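Local coordinates for peptide chain release factor RF2 (Thermus thermophilus, PDB 2IHR), which directs the termination of translation on the ribosome in response to the stop codons UGA and UAA, at residues 134-139 / 206-211; 138-143 / 178-183; 220-225 / 274-279. All blocks are in the same frame, centred on the assembly; numbering follows the deposited sequence.

Contacts 1 and 2 are buried and share helix 127-145: L136 of this helix meets strand 201-213, and Y140 and F143 meet the segment 178-183. Their centres lie about 8 Å apart and they touch directly, with V208 CG2 3.9 Å from Y140 CE2 and V210 CG2 3.6 Å from L180 O. Contact 1 is wholly apolar, whereas contact 2 adds a buried phenol-carboxylate hydrogen bond. Contact 3 stands apart, its centre about 24 Å from that of contact 1 and about 26 Å from that of contact 2. Only partly buried, it sets one leucine of a loop against helix 268-294 and, like contact 1, depends on methyl groups alone.

Contact 1 of 3, residues 134-139 / 206-211; sequences EMLLRM and AGVEVI
L136 bears on A206 and V208 through a single methyl group, CD1, which comes within 3.5 Å of A206 CB and 4.3 Å of V208 CG2. These three residues account for all the surface buried here, 110 Å² in total, and L136 supplies about half of it; A206 and V208 divide the rest almost evenly. The contact is therefore one leucine of the helix set against two alternate residues, i and i+2, on one face of the strand. No hydrogen bond crosses it, the backbones stay well apart, L136 CA being 8.5 Å from A206 CA, and the contact is made by methyl groups.

The alternation of the extended chain explains the pairing. The CB atoms of A206 and V208 both point toward the helix, while a CB on the intervening G207 would point away. On the helix, CG of L136 lies beside the backbone N and anti to the carbonyl carbon (chi1 -72°), and the extended second torsion carries CD1 to the strand. There CD1 sits nearer to A206 than to V208, and all three side chains are buried.

Backbone bonds from A206 to H187 and from G207 to Q121 fix strand 201-213 between strands 185-190 and 115-122. Helix 127-145 packs on one face of this mixed sheet, with L137 on A167 and I169 of strand 164-172 and L136 on Y314 of strand 312-315.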
ATOM      1  N   GLU A 134     -12.810  -9.082 -10.410  1.00 62.05           N
ATOM      2  CA  GLU A 134     -11.902  -9.055 -11.534  1.00 66.41           C
ATOM      3  C   GLU A 134     -11.674  -7.586 -11.951  1.00 68.05           C
ATOM      4  O   GLU A 134     -10.585  -7.203 -12.408  1.00 68.20           O
ATOM      5  CB  GLU A 134     -12.506  -9.859 -12.670  1.00 68.67           C
ATOM      6  CG  GLU A 134     -11.573 -10.057 -13.845  1.00 85.21           C
ATOM      7  CD  GLU A 134     -12.211 -10.922 -14.889  1.00 89.60           C
ATOM      8  OE1 GLU A 134     -12.957 -11.828 -14.481  1.00 96.77           O
ATOM      9  OE2 GLU A 134     -11.970 -10.708 -16.096  1.00 89.86           O
ATOM     10  N   MET A 135     -12.709  -6.767 -11.763  1.00 53.62           N
ATOM     11  CA  MET A 135     -12.641  -5.370 -12.106  1.00 48.80           C
ATOM     12  C   MET A 135     -11.654  -4.623 -11.255  1.00 50.69           C
ATOM     13  O   MET A 135     -10.844  -3.811 -11.756  1.00 53.57           O
ATOM     14  CB  MET A 135     -14.025  -4.730 -12.001  1.00 54.03           C
ATOM     15  CG  MET A 135     -15.038  -5.238 -13.086  1.00 57.43           C
ATOM     16  SD  MET A 135     -16.429  -4.083 -13.177  1.00 58.70           S
ATOM     17  CE  MET A 135     -17.761  -5.140 -12.676  1.00 63.93           C
ATOM     18  N   LEU A 136     -11.721  -4.883  -9.960  1.00 55.96           N
ATOM     19  CA  LEU A 136     -10.808  -4.264  -9.030  1.00 53.22           C
ATOM     20  C   LEU A 136      -9.378  -4.745  -9.381  1.00 53.47           C
ATOM     21  O   LEU A 136      -8.438  -3.944  -9.331  1.00 56.06           O
ATOM     22  CB  LEU A 136     -11.206  -4.666  -7.597  1.00 42.72           C
ATOM     23  CG  LEU A 136     -12.492  -4.058  -6.988  1.00 46.51           C
ATOM     24  CD1 LEU A 136     -13.006  -4.934  -5.823  1.00 46.67           C
ATOM     25  CD2 LEU A 136     -12.209  -2.627  -6.493  1.00 39.29           C
ATOM     26  N   LEU A 137      -9.229  -6.039  -9.729  1.00 47.59           N
ATOM     27  CA  LEU A 137      -7.930  -6.642 -10.095  1.00 49.24           C
ATOM     28  C   LEU A 137      -7.323  -5.903 -11.288  1.00 55.14           C
ATOM     29  O   LEU A 137      -6.141  -5.618 -11.321  1.00 50.41           O
ATOM     30  CB  LEU A 137      -8.088  -8.121 -10.509  1.00 51.75           C
ATOM     31  CG  LEU A 137      -6.925  -9.164 -10.338  1.00 57.43           C
ATOM     32  CD1 LEU A 137      -6.938 -10.136 -11.504  1.00 42.64           C
ATOM     33  CD2 LEU A 137      -5.583  -8.520 -10.219  1.00 40.43           C
ATOM     34  N   ARG A 138      -8.154  -5.634 -12.283  1.00 57.76           N
ATOM     35  CA  ARG A 138      -7.751  -4.913 -13.472  1.00 55.95           C
ATOM     36  C   ARG A 138      -7.393  -3.464 -13.033  1.00 60.42           C
ATOM     37  O   ARG A 138      -6.407  -2.842 -13.513  1.00 57.87           O
ATOM     38  CB  ARG A 138      -8.932  -4.921 -14.424  1.00 76.89           C
ATOM     39  CG  ARG A 138      -8.605  -5.001 -15.902  1.00 92.80           C
ATOM     40  CD  ARG A 138      -9.107  -6.321 -16.463  1.00 99.52           C
ATOM     41  NE  ARG A 138     -10.552  -6.419 -16.334  1.00109.98           N
ATOM     42  CZ  ARG A 138     -11.283  -7.449 -16.749  1.00113.40           C
ATOM     43  NH1 ARG A 138     -10.707  -8.499 -17.334  1.00115.50           N
ATOM     44  NH2 ARG A 138     -12.596  -7.419 -16.572  1.00111.15           N
ATOM     45  N   MET A 139      -8.179  -2.923 -12.100  1.00 56.13           N
ATOM     46  CA  MET A 139      -7.910  -1.586 -11.654  1.00 53.19           C
ATOM     47  C   MET A 139      -6.545  -1.505 -11.034  1.00 57.48           C
ATOM     48  O   MET A 139      -5.734  -0.664 -11.416  1.00 63.68           O
ATOM     49  CB  MET A 139      -8.949  -1.140 -10.662  1.00 36.47           C
ATOM     50  CG  MET A 139      -8.779   0.262 -10.105  1.00 32.93           C
ATOM     51  SD  MET A 139     -10.132   0.708  -8.980  1.00 60.33           S
ATOM     52  CE  MET A 139      -9.620  -0.066  -7.650  1.00 41.86           C
ATOM     53  N   ALA A 206     -16.771  -6.696  -2.695  1.00 47.39           N
ATOM     54  CA  ALA A 206     -15.531  -7.473  -2.796  1.00 43.81           C
ATOM     55  C   ALA A 206     -14.674  -6.781  -1.765  1.00 41.23           C
ATOM     56  O   ALA A 206     -14.813  -5.587  -1.596  1.00 42.46           O
ATOM     57  CB  ALA A 206     -14.913  -7.357  -4.182  1.00 44.46           C
ATOM     58  N   GLY A 207     -13.841  -7.520  -1.047  1.00 51.32           N
ATOM     59  CA  GLY A 207     -12.961  -6.897  -0.070  1.00 53.07           C
ATOM     60  C   GLY A 207     -11.529  -6.962  -0.603  1.00 52.39           C
ATOM     61  O   GLY A 207     -11.186  -7.918  -1.327  1.00 54.20           O
ATOM     62  N   VAL A 208     -10.706  -5.966  -0.251  1.00 55.88           N
ATOM     63  CA  VAL A 208      -9.311  -5.878  -0.712  1.00 54.79           C
ATOM     64  C   VAL A 208      -8.376  -5.823   0.476  1.00 61.33           C
ATOM     65  O   VAL A 208      -8.613  -5.035   1.384  1.00 64.66           O
ATOM     66  CB  VAL A 208      -9.079  -4.557  -1.581  1.00 48.38           C
ATOM     67  CG1 VAL A 208      -7.615  -4.338  -1.884  1.00 34.56           C
ATOM     68  CG2 VAL A 208      -9.856  -4.639  -2.902  1.00 34.29           C
ATOM     69  N   GLU A 209      -7.332  -6.667   0.483  1.00 59.56           N
ATOM     70  CA  GLU A 209      -6.324  -6.650   1.545  1.00 64.78           C
ATOM     71  C   GLU A 209      -4.945  -6.373   0.981  1.00 58.12           C
ATOM     72  O   GLU A 209      -4.616  -6.798  -0.149  1.00 58.22           O
ATOM     73  CB  GLU A 209      -6.252  -7.962   2.320  1.00 56.65           C
ATOM     74  CG  GLU A 209      -6.547  -7.784   3.832  1.00 99.62           C
ATOM     75  CD  GLU A 209      -5.756  -6.652   4.535  1.00122.35           C
ATOM     76  OE1 GLU A 209      -6.193  -6.212   5.620  1.00138.05           O
ATOM     77  OE2 GLU A 209      -4.707  -6.205   4.030  1.00138.36           O
ATOM     78  N   VAL A 210      -4.163  -5.676   1.800  1.00 62.87           N
ATOM     79  CA  VAL A 210      -2.806  -5.281   1.503  1.00 60.24           C
ATOM     80  C   VAL A 210      -1.967  -5.345   2.791  1.00 61.55           C
ATOM     81  O   VAL A 210      -2.325  -4.725   3.798  1.00 68.93           O
ATOM     82  CB  VAL A 210      -2.745  -3.801   0.984  1.00 48.96           C
ATOM     83  CG1 VAL A 210      -1.410  -3.530   0.235  1.00 39.01           C
ATOM     84  CG2 VAL A 210      -3.917  -3.535   0.096  1.00 41.54           C
ATOM     85  N   ILE A 211      -0.863  -6.100   2.747  1.00 64.70           N
ATOM     86  CA  ILE A 211       0.090  -6.231   3.857  1.00 57.19           C
ATOM     87  C   ILE A 211       1.481  -6.088   3.199  1.00 60.81           C
ATOM     88  O   ILE A 211       1.631  -6.293   1.998  1.00 62.67           O
ATOM     89  CB  ILE A 211      -0.011  -7.599   4.494  1.00 60.78           C
ATOM     90  CG1 ILE A 211       0.504  -8.640   3.495  1.00 57.21           C
ATOM     91  CG2 ILE A 211      -1.464  -7.846   4.992  1.00 45.48           C
ATOM     92  CD1 ILE A 211       0.348 -10.041   3.930  1.00 49.93           C
TER

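Contact 2 of 3, residues 138-143 / 178-183; sequences RMYTRF and GLLSPE
Y140 and E183 meet through a hydrogen bond, the phenol OH donating to E183 OE1 at 2.9 Å. The oxygen lies at the edge of the ring, near its plane, and the carboxylate receives the hydroxyl on its anti side, 16° out of its own plane. Ring and carboxylate planes are turned 66° from each other, so the two groups meet at an angle and do not stack. In E183, CG lies beside the backbone N (chi1 -70°), and a bend at the second torsion turns the carboxylate to the phenol. Its other oxygen, OE2, forms a salt bridge with R312, which probably favours the charged form of this buried acid.

Beside this polar link, L180 CD2 meets both rings obliquely, 4.0 Å from Y140 CD1 and 3.8 Å from F143 CE2. The CB of L180 does not point at the helix; with the second torsion extended along CD1, the other branch, CD2, is the one turned to the rings. On Y140, M139 CE sits over one ring face toward the rim, 3.4 Å above the plane. A phenylalanine here, lacking the hydroxyl, would probably leave E183 OE1 without this donor and the carboxylate less firmly fixed in rotation.

All four touching residues are buried. By contrast, the side of the helix that carries R138, T141 and R142 makes no contact with 178-183; R138 is exposed, and R142 turns instead to D338 and E145.

Around the core, Y140 rests on L118 and I120 of strand 115-122, and strand 201-213 is a neighbour shared by both segments. F143 packs on M342 and I345, and L179 on W346, so helix 342-353 packs against both helices, 127-145 and 176-180.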
ATOM      1  N   ARG A 138      -8.154  -5.634 -12.283  1.00 57.76           N
ATOM      2  CA  ARG A 138      -7.751  -4.913 -13.472  1.00 55.95           C
ATOM      3  C   ARG A 138      -7.393  -3.464 -13.033  1.00 60.42           C
ATOM      4  O   ARG A 138      -6.407  -2.842 -13.513  1.00 57.87           O
ATOM      5  CB  ARG A 138      -8.932  -4.921 -14.424  1.00 76.89           C
ATOM      6  CG  ARG A 138      -8.605  -5.001 -15.902  1.00 92.80           C
ATOM      7  CD  ARG A 138      -9.107  -6.321 -16.463  1.00 99.52           C
ATOM      8  NE  ARG A 138     -10.552  -6.419 -16.334  1.00109.98           N
ATOM      9  CZ  ARG A 138     -11.283  -7.449 -16.749  1.00113.40           C
ATOM     10  NH1 ARG A 138     -10.707  -8.499 -17.334  1.00115.50           N
ATOM     11  NH2 ARG A 138     -12.596  -7.419 -16.572  1.00111.15           N
ATOM     12  N   MET A 139      -8.179  -2.923 -12.100  1.00 56.13           N
ATOM     13  CA  MET A 139      -7.910  -1.586 -11.654  1.00 53.19           C
ATOM     14  C   MET A 139      -6.545  -1.505 -11.034  1.00 57.48           C
ATOM     15  O   MET A 139      -5.734  -0.664 -11.416  1.00 63.68           O
ATOM     16  CB  MET A 139      -8.949  -1.140 -10.662  1.00 36.47           C
ATOM     17  CG  MET A 139      -8.779   0.262 -10.105  1.00 32.93           C
ATOM     18  SD  MET A 139     -10.132   0.708  -8.980  1.00 60.33           S
ATOM     19  CE  MET A 139      -9.620  -0.066  -7.650  1.00 41.86           C
ATOM     20  N   TYR A 140      -6.270  -2.369 -10.074  1.00 55.21           N
ATOM     21  CA  TYR A 140      -4.961  -2.344  -9.420  1.00 54.78           C
ATOM     22  C   TYR A 140      -3.826  -2.769 -10.363  1.00 58.45           C
ATOM     23  O   TYR A 140      -2.691  -2.347 -10.227  1.00 56.64           O
ATOM     24  CB  TYR A 140      -5.004  -3.241  -8.176  1.00 51.59           C
ATOM     25  CG  TYR A 140      -5.906  -2.695  -7.104  1.00 52.70           C
ATOM     26  CD1 TYR A 140      -5.697  -1.436  -6.592  1.00 47.10           C
ATOM     27  CD2 TYR A 140      -7.019  -3.406  -6.656  1.00 59.70           C
ATOM     28  CE1 TYR A 140      -6.561  -0.873  -5.689  1.00 56.63           C
ATOM     29  CE2 TYR A 140      -7.896  -2.850  -5.719  1.00 52.48           C
ATOM     30  CZ  TYR A 140      -7.666  -1.578  -5.252  1.00 58.26           C
ATOM     31  OH  TYR A 140      -8.567  -0.957  -4.397  1.00 63.77           O
ATOM     32  N   THR A 141      -4.132  -3.608 -11.337  1.00 59.69           N
ATOM     33  CA  THR A 141      -3.092  -4.037 -12.246  1.00 59.76           C
ATOM     34  C   THR A 141      -2.773  -2.848 -13.133  1.00 60.63           C
ATOM     35  O   THR A 141      -1.619  -2.546 -13.360  1.00 64.86           O
ATOM     36  CB  THR A 141      -3.553  -5.242 -13.076  1.00 57.01           C
ATOM     37  OG1 THR A 141      -3.590  -6.397 -12.235  1.00 58.64           O
ATOM     38  CG2 THR A 141      -2.585  -5.532 -14.161  1.00 60.35           C
ATOM     39  N   ARG A 142      -3.802  -2.158 -13.620  1.00 64.99           N
ATOM     40  CA  ARG A 142      -3.558  -0.971 -14.443  1.00 63.24           C
ATOM     41  C   ARG A 142      -2.863   0.082 -13.582  1.00 66.06           C
ATOM     42  O   ARG A 142      -2.036   0.855 -14.080  1.00 67.78           O
ATOM     43  CB  ARG A 142      -4.867  -0.355 -15.012  1.00 54.59           C
ATOM     44  CG  ARG A 142      -5.545  -1.105 -16.144  1.00 50.18           C
ATOM     45  CD  ARG A 142      -4.769  -0.916 -17.481  1.00 49.87           C
ATOM     46  NE  ARG A 142      -4.862   0.449 -17.981  1.00 49.72           N
ATOM     47  CZ  ARG A 142      -3.884   1.343 -17.906  1.00 57.92           C
ATOM     48  NH1 ARG A 142      -2.716   0.982 -17.374  1.00 61.91           N
ATOM     49  NH2 ARG A 142      -4.106   2.630 -18.256  1.00 51.53           N
ATOM     50  N   PHE A 143      -3.205   0.128 -12.298  1.00 64.37           N
ATOM     51  CA  PHE A 143      -2.599   1.116 -11.410  1.00 63.04           C
ATOM     52  C   PHE A 143      -1.100   0.900 -11.347  1.00 67.12           C
ATOM     53  O   PHE A 143      -0.314   1.838 -11.463  1.00 65.00           O
ATOM     54  CB  PHE A 143      -3.152   1.011  -9.998  1.00 63.68           C
ATOM     55  CG  PHE A 143      -2.356   1.787  -8.996  1.00 58.06           C
ATOM     56  CD1 PHE A 143      -2.352   3.186  -9.019  1.00 61.16           C
ATOM     57  CD2 PHE A 143      -1.547   1.133  -8.082  1.00 56.87           C
ATOM     58  CE1 PHE A 143      -1.540   3.929  -8.149  1.00 59.11           C
ATOM     59  CE2 PHE A 143      -0.720   1.861  -7.194  1.00 57.01           C
ATOM     60  CZ  PHE A 143      -0.719   3.262  -7.239  1.00 60.45           C
ATOM     61  N   GLY A 178       2.969   1.125   0.969  1.00 63.30           N
ATOM     62  CA  GLY A 178       2.459   2.412   1.428  1.00 64.86           C
ATOM     63  C   GLY A 178       1.313   3.007   0.612  1.00 64.50           C
ATOM     64  O   GLY A 178       0.244   3.308   1.156  1.00 60.22           O
ATOM     65  N   LEU A 179       1.545   3.204  -0.688  1.00 58.95           N
ATOM     66  CA  LEU A 179       0.535   3.748  -1.597  1.00 59.50           C
ATOM     67  C   LEU A 179      -0.738   2.925  -1.634  1.00 56.85           C
ATOM     68  O   LEU A 179      -1.823   3.468  -1.533  1.00 52.71           O
ATOM     69  CB  LEU A 179       1.078   3.828  -3.024  1.00 57.65           C
ATOM     70  CG  LEU A 179       2.260   4.787  -3.152  1.00 60.22           C
ATOM     71  CD1 LEU A 179       2.804   4.721  -4.574  1.00 58.62           C
ATOM     72  CD2 LEU A 179       1.825   6.204  -2.804  1.00 56.46           C
ATOM     73  N   LEU A 180      -0.592   1.616  -1.798  1.00 53.26           N
ATOM     74  CA  LEU A 180      -1.720   0.716  -1.873  1.00 48.78           C
ATOM     75  C   LEU A 180      -2.394   0.462  -0.524  1.00 51.52           C
ATOM     76  O   LEU A 180      -3.553   0.010  -0.464  1.00 47.06           O
ATOM     77  CB  LEU A 180      -1.257  -0.619  -2.451  1.00 42.69           C
ATOM     78  CG  LEU A 180      -1.107  -0.576  -3.957  1.00 51.26           C
ATOM     79  CD1 LEU A 180      -0.570  -1.897  -4.567  1.00 38.36           C
ATOM     80  CD2 LEU A 180      -2.500  -0.213  -4.496  1.00 47.24           C
ATOM     81  N   SER A 181      -1.668   0.749   0.546  1.00 55.45           N
ATOM     82  CA  SER A 181      -2.162   0.472   1.875  1.00 61.84           C
ATOM     83  C   SER A 181      -3.547   1.051   2.259  1.00 61.13           C
ATOM     84  O   SER A 181      -4.341   0.368   2.883  1.00 65.70           O
ATOM     85  CB  SER A 181      -1.059   0.810   2.912  1.00 53.26           C
ATOM     86  OG  SER A 181      -0.843   2.201   3.139  1.00 64.89           O
ATOM     87  N   PRO A 182      -3.875   2.283   1.841  1.00 66.59           N
ATOM     88  CA  PRO A 182      -5.176   2.841   2.208  1.00 65.23           C
ATOM     89  C   PRO A 182      -6.324   2.312   1.371  1.00 67.46           C
ATOM     90  O   PRO A 182      -7.452   2.818   1.432  1.00 67.17           O
ATOM     91  CB  PRO A 182      -4.973   4.320   1.978  1.00 54.11           C
ATOM     92  CG  PRO A 182      -4.091   4.333   0.746  1.00 49.53           C
ATOM     93  CD  PRO A 182      -3.074   3.274   1.095  1.00 57.23           C
ATOM     94  N   GLU A 183      -6.036   1.290   0.587  1.00 52.36           N
ATOM     95  CA  GLU A 183      -7.028   0.709  -0.287  1.00 47.95           C
ATOM     96  C   GLU A 183      -7.641  -0.538   0.332  1.00 48.63           C
ATOM     97  O   GLU A 183      -8.665  -1.060  -0.128  1.00 40.30           O
ATOM     98  CB  GLU A 183      -6.345   0.359  -1.620  1.00 39.62           C
ATOM     99  CG  GLU A 183      -5.946   1.570  -2.441  1.00 43.06           C
ATOM    100  CD  GLU A 183      -7.153   2.361  -2.960  1.00 54.50           C
ATOM    101  OE1 GLU A 183      -7.946   1.793  -3.768  1.00 47.73           O
ATOM    102  OE2 GLU A 183      -7.302   3.544  -2.551  1.00 51.31           O
TER

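Contact 3 of 3, residues 220-225 / 274-279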
ATOM      1  N   VAL A 220      10.080 -14.829  10.701  1.00106.30           N
ATOM      2  CA  VAL A 220      10.399 -16.084  11.373  1.00105.81           C
ATOM      3  C   VAL A 220      11.036 -17.067  10.402  1.00106.34           C
ATOM      4  O   VAL A 220      11.220 -16.773   9.211  1.00102.96           O
ATOM      5  CB  VAL A 220       9.147 -16.766  11.976  1.00120.79           C
ATOM      6  CG1 VAL A 220       8.925 -16.284  13.390  1.00125.50           C
ATOM      7  CG2 VAL A 220       7.930 -16.483  11.116  1.00118.69           C
ATOM      8  N   VAL A 221      11.382 -18.236  10.933  1.00130.61           N
ATOM      9  CA  VAL A 221      12.000 -19.295  10.148  1.00127.60           C
ATOM     10  C   VAL A 221      11.062 -20.488  10.196  1.00124.89           C
ATOM     11  O   VAL A 221      10.420 -20.766  11.214  1.00123.04           O
ATOM     12  CB  VAL A 221      13.365 -19.683  10.714  1.00 94.42           C
ATOM     13  CG1 VAL A 221      14.259 -20.142   9.587  1.00 98.22           C
ATOM     14  CG2 VAL A 221      13.982 -18.495  11.467  1.00 90.41           C
ATOM     15  N   LEU A 222      10.983 -21.206   9.092  1.00 87.82           N
ATOM     16  CA  LEU A 222      10.046 -22.311   9.052  1.00 88.49           C
ATOM     17  C   LEU A 222      10.569 -23.734   9.189  1.00 85.34           C
ATOM     18  O   LEU A 222      11.583 -24.137   8.582  1.00 77.02           O
ATOM     19  CB  LEU A 222       9.182 -22.196   7.785  1.00101.54           C
ATOM     20  CG  LEU A 222       8.208 -21.014   7.661  1.00 97.83           C
ATOM     21  CD1 LEU A 222       7.617 -21.002   6.246  1.00 86.81           C
ATOM     22  CD2 LEU A 222       7.110 -21.105   8.740  1.00 95.57           C
ATOM     23  N   LYS A 223       9.831 -24.489   9.998  1.00110.04           N
ATOM     24  CA  LYS A 223      10.134 -25.886  10.253  1.00112.04           C
ATOM     25  C   LYS A 223       9.398 -26.716   9.196  1.00106.71           C
ATOM     26  O   LYS A 223       8.166 -26.719   9.161  1.00102.33           O
ATOM     27  CB  LYS A 223       9.657 -26.268  11.655  1.00121.23           C
ATOM     28  CG  LYS A 223      10.267 -25.436  12.781  1.00120.36           C
ATOM     29  CD  LYS A 223       9.860 -26.007  14.134  1.00128.26           C
ATOM     30  CE  LYS A 223      10.697 -25.412  15.271  1.00131.53           C
ATOM     31  NZ  LYS A 223      10.509 -23.939  15.442  1.00133.47           N
ATOM     32  N   PRO A 224      10.142 -27.431   8.323  1.00 97.58           N
ATOM     33  CA  PRO A 224       9.567 -28.266   7.249  1.00 95.90           C
ATOM     34  C   PRO A 224       8.438 -29.123   7.760  1.00 97.36           C
ATOM     35  O   PRO A 224       7.506 -29.450   7.021  1.00 93.62           O
ATOM     36  CB  PRO A 224      10.737 -29.116   6.790  1.00 68.20           C
ATOM     37  CG  PRO A 224      11.907 -28.259   7.092  1.00 70.46           C
ATOM     38  CD  PRO A 224      11.589 -27.661   8.441  1.00 68.75           C
ATOM     39  N   GLU A 225       8.548 -29.477   9.035  1.00 88.37           N
ATOM     40  CA  GLU A 225       7.559 -30.307   9.699  1.00 94.68           C
ATOM     41  C   GLU A 225       6.390 -29.463  10.186  1.00 94.10           C
ATOM     42  O   GLU A 225       5.425 -29.985  10.749  1.00 90.88           O
ATOM     43  CB  GLU A 225       8.194 -31.083  10.871  1.00141.72           C
ATOM     44  CG  GLU A 225       9.180 -30.302  11.745  1.00149.01           C
ATOM     45  CD  GLU A 225      10.631 -30.413  11.290  1.00153.30           C
ATOM     46  OE1 GLU A 225      11.521 -30.200  12.138  1.00151.66           O
ATOM     47  OE2 GLU A 225      10.892 -30.702  10.099  1.00151.85           O
ATOM     48  N   LEU A 274       8.213 -18.468  -3.634  1.00 90.28           N
ATOM     49  CA  LEU A 274       7.280 -17.349  -3.533  1.00 83.84           C
ATOM     50  C   LEU A 274       6.214 -17.651  -2.481  1.00 82.63           C
ATOM     51  O   LEU A 274       6.012 -16.860  -1.558  1.00 83.30           O
ATOM     52  CB  LEU A 274       6.624 -17.101  -4.898  1.00 82.11           C
ATOM     53  CG  LEU A 274       5.822 -15.821  -5.139  1.00 80.93           C
ATOM     54  CD1 LEU A 274       6.734 -14.595  -5.167  1.00 75.32           C
ATOM     55  CD2 LEU A 274       5.098 -15.952  -6.448  1.00 79.65           C
ATOM     56  N   ALA A 275       5.552 -18.800  -2.626  1.00 69.10           N
ATOM     57  CA  ALA A 275       4.484 -19.240  -1.712  1.00 66.22           C
ATOM     58  C   ALA A 275       4.887 -19.080  -0.277  1.00 68.67           C
ATOM     59  O   ALA A 275       4.053 -18.759   0.592  1.00 70.96           O
ATOM     60  CB  ALA A 275       4.131 -20.707  -1.953  1.00 46.18           C
ATOM     61  N   LEU A 276       6.176 -19.320  -0.043  1.00 70.12           N
ATOM     62  CA  LEU A 276       6.769 -19.246   1.290  1.00 73.11           C
ATOM     63  C   LEU A 276       7.134 -17.830   1.689  1.00 71.86           C
ATOM     64  O   LEU A 276       7.131 -17.491   2.877  1.00 70.18           O
ATOM     65  CB  LEU A 276       8.022 -20.136   1.347  1.00 88.52           C
ATOM     66  CG  LEU A 276       7.908 -21.669   1.307  1.00 87.47           C
ATOM     67  CD1 LEU A 276       9.297 -22.223   1.102  1.00 85.73           C
ATOM     68  CD2 LEU A 276       7.297 -22.227   2.608  1.00 84.84           C
ATOM     69  N   LYS A 277       7.465 -17.015   0.686  1.00 76.67           N
ATOM     70  CA  LYS A 277       7.834 -15.623   0.893  1.00 76.11           C
ATOM     71  C   LYS A 277       6.556 -14.877   1.295  1.00 71.45           C
ATOM     72  O   LYS A 277       6.579 -14.040   2.208  1.00 66.62           O
ATOM     73  CB  LYS A 277       8.453 -15.043  -0.385  1.00 82.23           C
ATOM     74  CG  LYS A 277       9.747 -14.284  -0.096  1.00 90.72           C
ATOM     75  CD  LYS A 277      10.330 -13.627  -1.333  1.00 96.58           C
ATOM     76  CE  LYS A 277      10.787 -14.661  -2.325  1.00104.49           C
ATOM     77  NZ  LYS A 277      11.845 -14.101  -3.197  1.00109.61           N
ATOM     78  N   ILE A 278       5.447 -15.195   0.619  1.00 63.72           N
ATOM     79  CA  ILE A 278       4.148 -14.609   0.960  1.00 67.94           C
ATOM     80  C   ILE A 278       3.735 -15.125   2.339  1.00 70.97           C
ATOM     81  O   ILE A 278       3.514 -14.334   3.257  1.00 73.71           O
ATOM     82  CB  ILE A 278       2.985 -14.972  -0.053  1.00 67.91           C
ATOM     83  CG1 ILE A 278       2.964 -14.016  -1.259  1.00 62.96           C
ATOM     84  CG2 ILE A 278       1.627 -14.758   0.633  1.00 64.33           C
ATOM     85  CD1 ILE A 278       4.024 -14.207  -2.271  1.00 64.12           C
ATOM     86  N   LEU A 279       3.651 -16.445   2.482  1.00 81.63           N
ATOM     87  CA  LEU A 279       3.258 -17.063   3.747  1.00 81.49           C
ATOM     88  C   LEU A 279       3.961 -16.458   4.950  1.00 79.11           C
ATOM     89  O   LEU A 279       3.339 -16.142   5.982  1.00 77.03           O
ATOM     90  CB  LEU A 279       3.543 -18.565   3.724  1.00 85.03           C
ATOM     91  CG  LEU A 279       2.868 -19.412   4.819  1.00 92.25           C
ATOM     92  CD1 LEU A 279       3.930 -20.111   5.660  1.00100.06           C
ATOM     93  CD2 LEU A 279       1.950 -18.552   5.700  1.00 92.67           C
TER
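L222 pushes one methyl, CD1, toward two leucines of helix 268-294, reaching L279 CD1 at 3.8 Å and L276 CD2 at 3.9 Å. On the helix, L276 CD2 and L279 CD1 are themselves 5.0 Å apart, so one methyl of the loop residue sits against both. L222 buries 55 Å², about 10 Å² more than the two helix residues together, and no hydrogen bond crosses the contact.

The partners stand three positions apart, close to one turn, and so share a face of the helix. They reach L222 differently: L276 points its CB toward the loop and keeps CG beside the backbone N, whereas the CB of L279 points neither toward nor away from the loop and CG lies anti to the backbone N (chi1 -165°), swinging CD1 across. The second torsion of L279, -120°, falls away from the staggered positions, which at this resolution is a caution about its exact placement. Within the helix, L279 N is hydrogen-bonded to A275 O at 3.0 Å, in keeping with the regular helix.

Further out, L222 and L279 both touch H253, while L276 rests on V251 and L279 also on I258 and V260. V220 O is hydrogen-bonded to K280 NZ, a second tie between loop and helix. L222 and L276 remain partly exposed, and both touch a crystal neighbour.

On the other side of the helix, L274 and I278 pack against strands 150-158 and 164-172 of the mixed sheet. A long helix laid on the three-stranded antiparallel sheet 227-232, 248-253 and 258-262 is the layout of the release-factor domain that bears the GGQ loop, here with Q240 between strands 227-232 and 248-253.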